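Local coordinates for uncharacterized protein (Mycobacterium tuberculosis, PDB 6Y56), which is the nucleotidyltransferase toxin MenT4 of a toxin-antitoxin system, of the AbiEii family, and probably inhibits growth by inactivating tRNA acceptor stems, at residues A[13-18]-A[243-248]; A[44-49]-A[71-76]; A[62-67]-A[179-184]; A[106-111]-A[126-131]. All blocks are in the same frame, centred on the assembly; numbering follows the deposited sequence.

Contact 1 (A[13-18]-A[243-248])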
loop_
_atom_site.group_PDB
_atom_site.type_symbol
_atom_site.label_atom_id
_atom_site.label_comp_id
_atom_site.label_asym_id
_atom_site.label_seq_id
_atom_site.Cartn_x
_atom_site.Cartn_y
_atom_site.Cartn_z
ATOM N N LEU A 13 5.672 19.467 7.790
ATOM C CA LEU A 13 6.295 20.557 7.035
ATOM C C LEU A 13 5.642 21.905 7.314
ATOM O O LEU A 13 5.596 22.776 6.442
ATOM C CB LEU A 13 6.350 20.267 5.531
ATOM C CG LEU A 13 7.443 19.323 5.060
ATOM C CD1 LEU A 13 7.265 19.058 3.575
ATOM C CD2 LEU A 13 8.821 19.908 5.335
ATOM N N GLY A 14 5.132 22.094 8.526
ATOM C CA GLY A 14 4.470 23.329 8.884
ATOM C C GLY A 14 3.114 23.553 8.255
ATOM O O GLY A 14 2.525 24.617 8.472
ATOM N N ARG A 15 2.589 22.589 7.495
ATOM C CA ARG A 15 1.287 22.730 6.844
ATOM C C ARG A 15 0.180 22.372 7.832
ATOM O O ARG A 15 0.046 21.210 8.234
ATOM C CB ARG A 15 1.207 21.829 5.615
ATOM C CG ARG A 15 2.352 21.985 4.628
ATOM C CD ARG A 15 2.273 20.916 3.544
ATOM N NE ARG A 15 0.924 20.817 2.998
ATOM C CZ ARG A 15 0.342 19.681 2.616
ATOM N NH1 ARG A 15 0.985 18.523 2.709
ATOM N NH2 ARG A 15 -0.893 19.705 2.142
ATOM N N ALA A 16 -0.636 23.363 8.198
ATOM C CA ALA A 16 -1.709 23.125 9.162
ATOM C C ALA A 16 -2.673 22.054 8.671
ATOM O O ALA A 16 -3.164 21.238 9.463
ATOM C CB ALA A 16 -2.460 24.428 9.442
ATOM N N GLU A 17 -2.943 22.030 7.368
ATOM C CA GLU A 17 -3.898 21.078 6.817
ATOM C C GLU A 17 -3.383 19.649 6.868
ATOM O O GLU A 17 -4.185 18.718 6.767
ATOM C CB GLU A 17 -4.239 21.440 5.373
ATOM C CG GLU A 17 -3.059 21.397 4.415
ATOM C CD GLU A 17 -2.456 22.768 4.156
ATOM O OE1 GLU A 17 -2.517 23.641 5.059
ATOM O OE2 GLU A 17 -1.917 22.970 3.045
ATOM N N ALA A 18 -2.076 19.458 7.018
ATOM C CA ALA A 18 -1.474 18.129 7.066
ATOM C C ALA A 18 -1.150 17.673 8.479
ATOM O O ALA A 18 -0.563 16.593 8.648
ATOM C CB ALA A 18 -0.207 18.076 6.210
ATOM N N LEU A 243 -2.107 15.033 1.814
ATOM C CA LEU A 243 -1.030 14.082 2.033
ATOM C C LEU A 243 0.293 14.506 1.420
ATOM O O LEU A 243 1.339 13.998 1.834
ATOM C CB LEU A 243 -1.428 12.717 1.458
ATOM C CG LEU A 243 -2.774 12.207 1.990
ATOM C CD1 LEU A 243 -3.147 10.909 1.293
ATOM C CD2 LEU A 243 -2.746 12.019 3.505
ATOM N N THR A 244 0.277 15.412 0.445
ATOM C CA THR A 244 1.509 15.842 -0.199
ATOM C C THR A 244 1.288 17.218 -0.806
ATOM O O THR A 244 0.155 17.649 -1.019
ATOM C CB THR A 244 1.959 14.851 -1.282
ATOM O OG1 THR A 244 3.252 15.227 -1.770
ATOM C CG2 THR A 244 0.975 14.826 -2.445
ATOM N N ARG A 245 2.402 17.888 -1.097
ATOM C CA ARG A 245 2.389 19.194 -1.735
ATOM C C ARG A 245 3.669 19.235 -2.556
ATOM O O ARG A 245 4.728 18.857 -2.037
ATOM C CB ARG A 245 2.429 20.267 -0.649
ATOM C CG ARG A 245 2.700 21.675 -1.138
ATOM C CD ARG A 245 2.850 22.645 0.030
ATOM N NE ARG A 245 4.134 22.495 0.714
ATOM C CZ ARG A 245 4.535 23.255 1.732
ATOM N NH1 ARG A 245 5.718 23.053 2.295
ATOM N NH2 ARG A 245 3.748 24.211 2.197
ATOM N N PRO A 246 3.617 19.659 -3.828
ATOM C CA PRO A 246 2.425 20.093 -4.552
ATOM C C PRO A 246 1.686 18.912 -5.155
ATOM O O PRO A 246 2.242 17.821 -5.277
ATOM C CB PRO A 246 3.011 20.935 -5.685
ATOM C CG PRO A 246 4.298 20.270 -5.987
ATOM C CD PRO A 246 4.825 19.751 -4.665
ATOM N N VAL A 247 0.428 19.131 -5.507
ATOM C CA VAL A 247 -0.331 18.171 -6.297
ATOM C C VAL A 247 -0.146 18.549 -7.759
ATOM O O VAL A 247 -0.454 19.676 -8.162
ATOM C CB VAL A 247 -1.813 18.172 -5.901
ATOM C CG1 VAL A 247 -2.586 17.162 -6.734
ATOM C CG2 VAL A 247 -1.957 17.851 -4.424
ATOM N N ALA A 248 0.396 17.622 -8.549
ATOM C CA ALA A 248 0.738 17.871 -9.947
ATOM C C ALA A 248 0.141 16.744 -10.788
ATOM O O ALA A 248 0.867 15.941 -11.381
ATOM C CB ALA A 248 2.247 17.975 -10.126
#

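Contact 2 (A[44-49]-A[71-76])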
loop_
_atom_site.group_PDB
_atom_site.type_symbol
_atom_site.label_atom_id
_atom_site.label_comp_id
_atom_site.label_asym_id
_atom_site.label_seq_id
_atom_site.Cartn_x
_atom_site.Cartn_y
_atom_site.Cartn_z
ATOM N N ASN A 44 4.099 -15.729 3.718
ATOM C CA ASN A 44 2.939 -16.604 3.875
ATOM C C ASN A 44 2.325 -16.527 5.262
ATOM O O ASN A 44 1.586 -17.424 5.662
ATOM C CB ASN A 44 3.252 -18.051 3.484
ATOM C CG ASN A 44 3.782 -18.155 2.083
ATOM O OD1 ASN A 44 3.105 -17.784 1.126
ATOM N ND2 ASN A 44 5.008 -18.634 1.949
ATOM N N ARG A 45 2.613 -15.470 6.010
ATOM C CA ARG A 45 1.994 -15.273 7.312
ATOM C C ARG A 45 1.487 -13.841 7.467
ATOM O O ARG A 45 0.281 -13.617 7.620
ATOM C CB ARG A 45 2.952 -15.639 8.448
ATOM C CG ARG A 45 2.236 -15.640 9.783
ATOM C CD ARG A 45 3.102 -16.044 10.957
ATOM N NE ARG A 45 2.274 -16.492 12.083
ATOM C CZ ARG A 45 1.580 -15.689 12.893
ATOM N NH1 ARG A 45 1.593 -14.368 12.737
ATOM N NH2 ARG A 45 0.862 -16.218 13.875
ATOM N N LEU A 46 2.395 -12.869 7.432
ATOM C CA LEU A 46 2.008 -11.468 7.593
ATOM C C LEU A 46 3.105 -10.618 6.965
ATOM O O LEU A 46 4.242 -10.616 7.452
ATOM C CB LEU A 46 1.839 -11.140 9.069
ATOM C CG LEU A 46 1.305 -9.747 9.375
ATOM C CD1 LEU A 46 -0.132 -9.563 8.875
ATOM C CD2 LEU A 46 1.404 -9.479 10.872
ATOM N N VAL A 47 2.780 -9.923 5.879
ATOM C CA VAL A 47 3.735 -9.078 5.170
ATOM C C VAL A 47 3.118 -7.692 5.027
ATOM O O VAL A 47 1.956 -7.567 4.631
ATOM C CB VAL A 47 4.099 -9.668 3.789
ATOM C CG1 VAL A 47 5.031 -8.736 3.041
ATOM C CG2 VAL A 47 4.772 -11.021 3.964
ATOM N N PHE A 48 3.896 -6.656 5.343
ATOM C CA PHE A 48 3.465 -5.267 5.214
ATOM C C PHE A 48 3.554 -4.858 3.745
ATOM O O PHE A 48 4.570 -5.094 3.086
ATOM C CB PHE A 48 4.424 -4.450 6.085
ATOM C CG PHE A 48 4.086 -2.987 6.243
ATOM C CD1 PHE A 48 2.784 -2.508 6.179
ATOM C CD2 PHE A 48 5.116 -2.087 6.511
ATOM C CE1 PHE A 48 2.510 -1.149 6.350
ATOM C CE2 PHE A 48 4.849 -0.743 6.691
ATOM C CZ PHE A 48 3.551 -0.276 6.612
ATOM N N LYS A 49 2.499 -4.246 3.215
ATOM C CA LYS A 49 2.483 -3.918 1.783
ATOM C C LYS A 49 1.775 -2.583 1.549
ATOM O O LYS A 49 1.546 -1.805 2.473
ATOM C CB LYS A 49 1.878 -5.063 0.958
ATOM C CG LYS A 49 0.404 -5.319 1.213
ATOM C CD LYS A 49 -0.066 -6.491 0.345
ATOM C CE LYS A 49 -1.563 -6.659 0.391
ATOM N NZ LYS A 49 -2.139 -6.086 -0.846
ATOM N N PHE A 71 -1.823 -5.297 4.742
ATOM C CA PHE A 71 -1.003 -6.466 4.978
ATOM C C PHE A 71 -1.484 -7.590 4.085
ATOM O O PHE A 71 -2.669 -7.671 3.740
ATOM C CB PHE A 71 -1.093 -6.953 6.428
ATOM C CG PHE A 71 -0.705 -5.924 7.433
ATOM C CD1 PHE A 71 0.621 -5.760 7.793
ATOM C CD2 PHE A 71 -1.663 -5.110 8.021
ATOM C CE1 PHE A 71 0.997 -4.797 8.725
ATOM C CE2 PHE A 71 -1.296 -4.145 8.953
ATOM C CZ PHE A 71 0.031 -3.978 9.299
ATOM N N SER A 72 -0.556 -8.470 3.723
ATOM C CA SER A 72 -0.921 -9.765 3.178
ATOM C C SER A 72 -0.966 -10.734 4.348
ATOM O O SER A 72 0.018 -10.860 5.090
ATOM C CB SER A 72 0.098 -10.234 2.146
ATOM O OG SER A 72 -0.169 -11.577 1.772
ATOM N N ALA A 73 -2.108 -11.389 4.531
ATOM C CA ALA A 73 -2.293 -12.329 5.637
ATOM C C ALA A 73 -3.266 -13.394 5.183
ATOM O O ALA A 73 -4.481 -13.273 5.368
ATOM C CB ALA A 73 -2.822 -11.623 6.887
ATOM N N PRO A 74 -2.764 -14.486 4.594
ATOM C CA PRO A 74 -3.681 -15.504 4.056
ATOM C C PRO A 74 -4.561 -16.197 5.091
ATOM O O PRO A 74 -5.611 -16.733 4.710
ATOM C CB PRO A 74 -2.734 -16.496 3.367
ATOM C CG PRO A 74 -1.526 -15.675 3.010
ATOM C CD PRO A 74 -1.371 -14.701 4.150
ATOM N N ASP A 75 -4.182 -16.225 6.368
ATOM C CA ASP A 75 -4.876 -17.025 7.373
ATOM C C ASP A 75 -5.780 -16.120 8.205
ATOM O O ASP A 75 -5.306 -15.167 8.830
ATOM C CB ASP A 75 -3.854 -17.725 8.270
ATOM C CG ASP A 75 -4.485 -18.740 9.229
ATOM O OD1 ASP A 75 -5.723 -18.756 9.380
ATOM O OD2 ASP A 75 -3.726 -19.536 9.826
ATOM N N ASP A 76 -7.073 -16.446 8.243
ATOM C CA ASP A 76 -8.022 -15.665 9.033
ATOM C C ASP A 76 -7.626 -15.607 10.507
ATOM O O ASP A 76 -7.920 -14.621 11.190
ATOM C CB ASP A 76 -9.423 -16.275 8.921
ATOM C CG ASP A 76 -10.028 -16.119 7.539
ATOM O OD1 ASP A 76 -9.537 -15.299 6.743
ATOM O OD2 ASP A 76 -10.999 -16.838 7.235
HETATM O O HOH W 1 -1.661 -15.580 7.477
#

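Contact 3 (A[62-67]-A[179-184])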
loop_
_atom_site.group_PDB
_atom_site.type_symbol
_atom_site.label_atom_id
_atom_site.label_comp_id
_atom_site.label_asym_id
_atom_site.label_seq_id
_atom_site.Cartn_x
_atom_site.Cartn_y
_atom_site.Cartn_z
ATOM N N VAL A 62 10.516 11.682 1.301
ATOM C CA VAL A 62 10.394 12.022 -0.150
ATOM C C VAL A 62 9.011 11.594 -0.663
ATOM O O VAL A 62 8.672 11.951 -1.796
ATOM C CB VAL A 62 11.533 11.429 -1.001
ATOM C CG1 VAL A 62 12.902 11.867 -0.504
ATOM C CG2 VAL A 62 11.453 9.916 -1.092
ATOM N N GLY A 63 8.254 10.847 0.144
ATOM C CA GLY A 63 6.937 10.409 -0.253
ATOM C C GLY A 63 5.830 11.061 0.562
ATOM O O GLY A 63 6.052 11.714 1.581
ATOM N N ARG A 64 4.609 10.827 0.102
ATOM C CA ARG A 64 3.415 11.373 0.722
ATOM C C ARG A 64 3.103 10.649 2.032
ATOM O O ARG A 64 3.531 9.517 2.286
ATOM C CB ARG A 64 2.219 11.170 -0.208
ATOM C CG ARG A 64 1.945 9.693 -0.491
ATOM C CD ARG A 64 0.680 9.499 -1.325
ATOM N NE ARG A 64 0.381 8.087 -1.581
ATOM C CZ ARG A 64 -0.433 7.342 -0.837
ATOM N NH1 ARG A 64 -1.046 7.861 0.220
ATOM N NH2 ARG A 64 -0.626 6.073 -1.148
ATOM N N PHE A 65 2.321 11.313 2.867
ATOM C CA PHE A 65 1.661 10.585 3.935
ATOM C C PHE A 65 0.683 9.584 3.325
ATOM O O PHE A 65 0.180 9.762 2.209
ATOM C CB PHE A 65 0.904 11.561 4.836
ATOM C CG PHE A 65 1.795 12.446 5.677
ATOM C CD1 PHE A 65 2.763 11.888 6.494
ATOM C CD2 PHE A 65 1.646 13.835 5.659
ATOM C CE1 PHE A 65 3.578 12.687 7.288
ATOM C CE2 PHE A 65 2.465 14.640 6.464
ATOM C CZ PHE A 65 3.424 14.064 7.268
ATOM N N SER A 66 0.416 8.510 4.061
ATOM C CA SER A 66 -0.457 7.447 3.581
ATOM C C SER A 66 -1.256 6.930 4.767
ATOM O O SER A 66 -0.680 6.640 5.823
ATOM C CB SER A 66 0.399 6.338 2.961
ATOM O OG SER A 66 -0.380 5.379 2.278
ATOM N N THR A 67 -2.573 6.819 4.597
ATOM C CA THR A 67 -3.486 6.693 5.730
ATOM C C THR A 67 -3.948 5.272 5.981
ATOM O O THR A 67 -4.682 5.037 6.953
ATOM C CB THR A 67 -4.736 7.546 5.509
ATOM O OG1 THR A 67 -5.482 7.008 4.407
ATOM C CG2 THR A 67 -4.363 8.993 5.226
ATOM N N LEU A 179 -7.140 6.349 -8.993
ATOM C CA LEU A 179 -7.024 6.983 -7.686
ATOM C C LEU A 179 -5.781 7.863 -7.657
ATOM O O LEU A 179 -4.692 7.412 -8.017
ATOM C CB LEU A 179 -6.921 5.928 -6.574
ATOM C CG LEU A 179 -7.986 4.831 -6.515
ATOM C CD1 LEU A 179 -7.729 3.878 -5.339
ATOM C CD2 LEU A 179 -9.394 5.433 -6.439
ATOM N N ALA A 180 -5.931 9.107 -7.190
ATOM C CA ALA A 180 -4.783 10.011 -7.166
ATOM C C ALA A 180 -3.647 9.483 -6.299
ATOM O O ALA A 180 -2.477 9.716 -6.618
ATOM C CB ALA A 180 -5.201 11.406 -6.693
ATOM N N ARG A 181 -3.960 8.790 -5.196
ATOM C CA ARG A 181 -2.889 8.265 -4.355
ATOM C C ARG A 181 -2.102 7.193 -5.093
ATOM O O ARG A 181 -0.872 7.112 -4.960
ATOM C CB ARG A 181 -3.451 7.717 -3.040
ATOM C CG ARG A 181 -4.160 8.756 -2.169
ATOM C CD ARG A 181 -4.852 8.093 -0.981
ATOM N NE ARG A 181 -5.620 9.042 -0.176
ATOM C CZ ARG A 181 -5.946 8.847 1.099
ATOM N NH1 ARG A 181 -5.570 7.738 1.717
ATOM N NH2 ARG A 181 -6.650 9.765 1.752
ATOM N N ASP A 182 -2.786 6.394 -5.913
ATOM C CA ASP A 182 -2.078 5.395 -6.706
ATOM C C ASP A 182 -1.250 6.064 -7.797
ATOM O O ASP A 182 -0.129 5.632 -8.082
ATOM C CB ASP A 182 -3.059 4.430 -7.360
ATOM C CG ASP A 182 -3.667 3.434 -6.388
ATOM O OD1 ASP A 182 -3.187 3.313 -5.243
ATOM O OD2 ASP A 182 -4.660 2.787 -6.782
ATOM N N LEU A 183 -1.794 7.111 -8.429
ATOM C CA LEU A 183 -1.025 7.858 -9.420
ATOM C C LEU A 183 0.248 8.433 -8.806
ATOM O O LEU A 183 1.329 8.358 -9.403
ATOM C CB LEU A 183 -1.893 8.980 -9.989
ATOM C CG LEU A 183 -1.219 9.959 -10.957
ATOM C CD1 LEU A 183 -0.751 9.234 -12.216
ATOM C CD2 LEU A 183 -2.179 11.083 -11.303
ATOM N N TYR A 184 0.136 9.025 -7.614
ATOM C CA TYR A 184 1.315 9.543 -6.930
ATOM C C TYR A 184 2.360 8.448 -6.723
ATOM O O TYR A 184 3.557 8.650 -6.960
ATOM C CB TYR A 184 0.911 10.165 -5.584
ATOM C CG TYR A 184 2.098 10.682 -4.821
ATOM C CD1 TYR A 184 2.852 9.842 -4.002
ATOM C CD2 TYR A 184 2.503 12.005 -4.957
ATOM C CE1 TYR A 184 3.955 10.305 -3.325
ATOM C CE2 TYR A 184 3.613 12.481 -4.278
ATOM C CZ TYR A 184 4.337 11.624 -3.476
ATOM O OH TYR A 184 5.451 12.099 -2.810
HETATM O O HOH W 2 -3.158 6.408 1.711
HETATM O O HOH W 3 -7.977 9.362 4.324
#

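Contact 4 (A[106-111]-A[126-131])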
loop_
_atom_site.group_PDB
_atom_site.type_symbol
_atom_site.label_atom_id
_atom_site.label_comp_id
_atom_site.label_asym_id
_atom_site.label_seq_id
_atom_site.Cartn_x
_atom_site.Cartn_y
_atom_site.Cartn_z
ATOM N N ARG A 106 -11.736 -8.548 7.376
ATOM C CA ARG A 106 -10.469 -8.178 6.765
ATOM C C ARG A 106 -10.354 -6.704 6.427
ATOM O O ARG A 106 -9.316 -6.287 5.897
ATOM C CB ARG A 106 -10.210 -9.046 5.526
ATOM C CG ARG A 106 -9.774 -10.454 5.913
ATOM C CD ARG A 106 -9.689 -11.399 4.742
ATOM N NE ARG A 106 -9.062 -12.638 5.186
ATOM C CZ ARG A 106 -7.748 -12.845 5.202
ATOM N NH1 ARG A 106 -6.905 -11.909 4.762
ATOM N NH2 ARG A 106 -7.275 -14.000 5.656
ATOM N N HIS A 107 -11.361 -5.892 6.737
ATOM C CA HIS A 107 -11.277 -4.457 6.492
ATOM C C HIS A 107 -11.794 -3.703 7.703
ATOM O O HIS A 107 -12.884 -3.993 8.208
ATOM C CB HIS A 107 -12.006 -3.996 5.233
ATOM C CG HIS A 107 -11.708 -2.567 4.881
ATOM N ND1 HIS A 107 -12.394 -1.508 5.437
ATOM C CD2 HIS A 107 -10.760 -2.020 4.081
ATOM C CE1 HIS A 107 -11.907 -0.372 4.968
ATOM N NE2 HIS A 107 -10.916 -0.655 4.141
ATOM N N TRP A 108 -11.014 -2.734 8.160
ATOM C CA TRP A 108 -11.252 -2.095 9.442
ATOM C C TRP A 108 -11.018 -0.603 9.315
ATOM O O TRP A 108 -10.122 -0.164 8.593
ATOM C CB TRP A 108 -10.318 -2.658 10.525
ATOM C CG TRP A 108 -10.476 -4.130 10.684
ATOM C CD1 TRP A 108 -9.988 -5.104 9.856
ATOM C CD2 TRP A 108 -11.223 -4.807 11.700
ATOM N NE1 TRP A 108 -10.382 -6.348 10.302
ATOM C CE2 TRP A 108 -11.137 -6.186 11.434
ATOM C CE3 TRP A 108 -11.943 -4.379 12.819
ATOM C CZ2 TRP A 108 -11.745 -7.139 12.246
ATOM C CZ3 TRP A 108 -12.545 -5.321 13.621
ATOM C CH2 TRP A 108 -12.447 -6.686 13.331
ATOM N N GLN A 109 -11.824 0.179 10.015
ATOM C CA GLN A 109 -11.523 1.585 10.207
ATOM C C GLN A 109 -10.652 1.716 11.447
ATOM O O GLN A 109 -10.982 1.160 12.501
ATOM C CB GLN A 109 -12.808 2.387 10.388
ATOM C CG GLN A 109 -12.518 3.850 10.683
ATOM C CD GLN A 109 -13.709 4.763 10.488
ATOM O OE1 GLN A 109 -14.861 4.316 10.401
ATOM N NE2 GLN A 109 -13.438 6.063 10.433
ATOM N N LEU A 110 -9.552 2.455 11.320
ATOM C CA LEU A 110 -8.627 2.671 12.423
ATOM C C LEU A 110 -8.875 4.039 13.038
ATOM O O LEU A 110 -8.958 5.040 12.326
ATOM C CB LEU A 110 -7.188 2.601 11.919
ATOM C CG LEU A 110 -6.094 2.871 12.954
ATOM C CD1 LEU A 110 -6.025 1.751 13.955
ATOM C CD2 LEU A 110 -4.771 3.029 12.236
ATOM N N ARG A 111 -8.968 4.085 14.361
ATOM C CA ARG A 111 -9.045 5.344 15.075
ATOM C C ARG A 111 -7.886 5.404 16.050
ATOM O O ARG A 111 -7.500 4.390 16.633
ATOM C CB ARG A 111 -10.381 5.486 15.797
ATOM C CG ARG A 111 -11.531 5.759 14.831
ATOM C CD ARG A 111 -12.825 6.097 15.556
ATOM N NE ARG A 111 -13.893 6.491 14.636
ATOM C CZ ARG A 111 -14.735 5.643 14.050
ATOM N NH1 ARG A 111 -14.638 4.336 14.273
ATOM N NH2 ARG A 111 -15.679 6.103 13.233
ATOM N N VAL A 126 -7.269 -0.333 8.069
ATOM C CA VAL A 126 -6.380 -1.485 8.050
ATOM C C VAL A 126 -7.061 -2.544 7.201
ATOM O O VAL A 126 -8.256 -2.810 7.379
ATOM C CB VAL A 126 -6.123 -2.020 9.469
ATOM C CG1 VAL A 126 -5.080 -3.119 9.441
ATOM C CG2 VAL A 126 -5.700 -0.898 10.406
ATOM N N GLU A 127 -6.317 -3.140 6.272
ATOM C CA GLU A 127 -6.885 -4.149 5.389
ATOM C C GLU A 127 -5.927 -5.321 5.279
ATOM O O GLU A 127 -4.705 -5.134 5.264
ATOM C CB GLU A 127 -7.147 -3.587 3.992
ATOM C CG GLU A 127 -8.020 -4.472 3.132
ATOM C CD GLU A 127 -8.236 -3.898 1.750
ATOM O OE1 GLU A 127 -8.816 -4.605 0.900
ATOM O OE2 GLU A 127 -7.826 -2.740 1.515
ATOM N N PHE A 128 -6.487 -6.525 5.169
ATOM C CA PHE A 128 -5.717 -7.764 5.149
ATOM C C PHE A 128 -6.097 -8.548 3.908
ATOM O O PHE A 128 -7.211 -9.081 3.827
ATOM C CB PHE A 128 -6.034 -8.603 6.375
ATOM C CG PHE A 128 -5.679 -7.953 7.665
ATOM C CD1 PHE A 128 -6.580 -7.127 8.308
ATOM C CD2 PHE A 128 -4.455 -8.195 8.257
ATOM C CE1 PHE A 128 -6.278 -6.531 9.509
ATOM C CE2 PHE A 128 -4.142 -7.606 9.467
ATOM C CZ PHE A 128 -5.053 -6.769 10.089
ATOM N N ALA A 129 -5.173 -8.639 2.956
ATOM C CA ALA A 129 -5.415 -9.388 1.734
ATOM C C ALA A 129 -5.290 -10.881 2.000
ATOM O O ALA A 129 -4.428 -11.322 2.769
ATOM C CB ALA A 129 -4.388 -8.990 0.674
ATOM N N ARG A 130 -6.149 -11.663 1.346
ATOM C CA ARG A 130 -6.153 -13.111 1.492
ATOM C C ARG A 130 -5.228 -13.806 0.506
ATOM O O ARG A 130 -4.665 -14.857 0.836
ATOM C CB ARG A 130 -7.572 -13.640 1.277
ATOM C CG ARG A 130 -7.745 -15.095 1.638
ATOM C CD ARG A 130 -9.126 -15.603 1.246
ATOM N NE ARG A 130 -10.199 -14.745 1.744
ATOM C CZ ARG A 130 -10.713 -14.826 2.967
ATOM N NH1 ARG A 130 -10.248 -15.725 3.824
ATOM N NH2 ARG A 130 -11.688 -14.004 3.336
ATOM N N ARG A 131 -5.082 -13.261 -0.703
ATOM C CA ARG A 131 -4.321 -13.950 -1.737
ATOM C C ARG A 131 -2.841 -13.896 -1.392
ATOM O O ARG A 131 -2.324 -12.821 -1.080
ATOM C CB ARG A 131 -4.559 -13.303 -3.101
ATOM C CG ARG A 131 -4.096 -14.174 -4.272
ATOM C CD ARG A 131 -4.245 -13.480 -5.622
ATOM N NE ARG A 131 -5.482 -12.709 -5.700
ATOM C CZ ARG A 131 -5.705 -11.723 -6.562
ATOM N NH1 ARG A 131 -4.780 -11.371 -7.456
ATOM N NH2 ARG A 131 -6.863 -11.079 -6.524
#

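Contact 1 (A[13-18]-A[243-248])
Arg-15 and Arg-245 lie against each other, their side chains sliding past in opposite directions. Each guanidinium packs on carbon of the other arginine. Arg-15 CG sits 3.6 Å from Arg-245 NH2, and Arg-15 CD lies over one face of the Arg-245 guanidinium, offset toward its rim. In return Arg-245 CB sits over the centre of the Arg-15 guanidinium, 3.9 Å from Arg-15 CZ. Ala-18 CB is on the opposite face of that group. The two guanidinium planes are 35° apart. Arg-15 NH1 also packs 3.8 Å from Thr-244 C.

In the next shell, Arg-15 NH2 donates to Gly-241 O and NH1 bonds weakly to Val-242 O, both in helix 240-243. Arg-15 NH2 also forms a salt bridge of 3.5 Å to Glu-17 OE2. Ala-18 N bonds to Arg-15 O, and a Schellman motif with Leu-13 as C-prime ends helix 5-11. The contact thus ties the loop before helix 19-38 to the loop before helix 249-259.

The like charges, Arg-15 NE to Arg-245 NE 4.3 Å, would repel. Glu-17 and the two carbonyls probably offset this: Arg-15 spends its N-H groups on them, while carbon packs on both its faces.

Contact 2 (A[44-49]-A[71-76])
Val-47 and Ser-72 form an antiparallel hydrogen-bonded pair at the edge of the mixed sheet of the nucleotidyltransferase fold. Val-47 N donates to Ser-72 O at 3.0 Å, and Ser-72 N to Val-47 O at 2.8 Å. Phe-48 and Phe-71 follow as the non-hydrogen-bonded pair.

The tight part is mostly apolar. Leu-46 CG is anti to the backbone N (chi1 -174°). From there chi2 (65°) sets Leu-46 CD1, which reaches Phe-71 CB at 3.7 Å and Ala-73 CB at 3.9 Å. Phe-48 CD1 meets Phe-71 CE1 at 3.9 Å, the rings oblique with planes 33° apart. Leu-32 of helix 19-38 touches both phenylalanine side chains. Lys-49 instead runs beside the strand backbone, its CE 3.7 Å from Phe-71 O, and sends NZ to a salt bridge with Glu-169.

The other end is looser and nearer solvent. There Asn-44 and Asp-75 are exposed, and Pro-74 CD stands near Arg-45 O. A water bridges the two segments beyond the strand ends, donating to Arg-45 O and accepting from Asp-75 N, both at 2.8 Å.

Contact 3 (A[62-67]-A[179-184])
Arg-64 packs against Arg-181 and Tyr-184, on the face that helix 180-189 turns to the loop 62-67. This loop leads into strand 68-72, whose Asp-68 and Asp-70 match the D-x-D signature of nucleotidyltransferases, a metal-binding motif in relatives.

Arg-64 CB makes a CH-pi contact over the Tyr-184 ring, 4.1 Å from the centroid. Arg-64 CG takes the crowded position between the backbone N and the carbonyl carbon (chi1 61°), 3.5 Å from Tyr-184 CE1. Arg-64 CD follows the same ring rim, 3.5 Å from Tyr-184 CD1. Arg-64 NE stands 3.7 Å from Arg-181 O. At CZ the plane turns, so that Arg-181 CB covers the centre of one guanidinium face, 3.8 Å from Arg-64 CZ. The guanidinium is nearly perpendicular to the Tyr-184 ring. NH1 bonds weakly to Phe-65 O and donates to a water shared with Ser-66 OG, Thr-67 N and, weakly, Arg-181 NH1. NH2 ends in a salt bridge to Asp-185.

Acidic partners probably balance the two nearby arginines: beside Asp-185, Asp-238 forms a salt bridge with Arg-181 NE. Tyr-184 OH is bonded to His-188 NE2, which probably helps fix the ring that Arg-64 runs along. Farther along the loop, Arg-181 NH1 donates to Thr-67 OG1 at 2.8 Å, with an N-H...O angle of 153° and the oxygen close to the guanidinium plane.

Contact 4 (A[106-111]-A[126-131])
The beta hairpin of strands 107-114 and 125-129 brings Arg-106, His-107 and Trp-108 against Phe-128, Glu-127 and Val-126. It lies inside the mixed sheet of the nucleotidyltransferase fold. The short strand axes run antiparallel at 160°. Trp-108 and Val-126 form the hydrogen-bonded pair: Trp-108 N donates to Val-126 O, and Val-126 N to Trp-108 O, both at 2.9 Å. Phe-128 N adds a bond to Arg-106 O.

On one face, Trp-108 CD1 meets Phe-128 CE1 at 4.0 Å, and the tryptophan carbon lies in the plane of the phenyl ring, at its edge. Cys-83 of helix 76-86 touches both side chains. Leu-110 CB touches Val-126 CG2 at 4.1 Å. On the other face, Glu-127 CG comes to the edge of the His-107 ring, 3.8 Å from His-107 CD2. His-107 ND1 is bonded to Thr-101 OG1.

Arg-106 runs extended beside the last residues of strand 125-129 to Arg-130. Arg-130 CB sits over the centre of its guanidinium, and Arg-106 NE lies over one face of the Arg-130 guanidinium, 3.5 Å from Arg-130 CZ. Asp-76 OD1 bridges both arginines and probably balances their like charges. Arg-106 NH1 bonds Ala-73 O as well as Phe-128 O. The bond from Arg-106 NH1 to Phe-128 O is 3.0 Å long and lies in the guanidinium plane, but its donor stands above the plane of the Phe-128 carbonyl.

Contacts 2 and 4 share the mixed sheet, with centres about 10 Å apart. Phe-71 O meets Ala-129 N at 2.8 Å, probably as a hydrogen bond, which joins the two. Contacts 1 and 3 form a second cluster, centres about 12 Å apart, where Leu-243 O and Phe-65 N lie 3.0 Å apart, a probable hydrogen bond. Contacts 1 and 2 are about 31 Å apart between centres, on opposite sides of the chain's centre. Contacts 2 and 3 adjoin in sequence: 62-67 and 71-76 flank Asp-68 and Asp-70, the likely metal-binding pair by analogy with relatives. Contacts 3 and 4 do not touch, but their nearest atoms are about 6 Å apart.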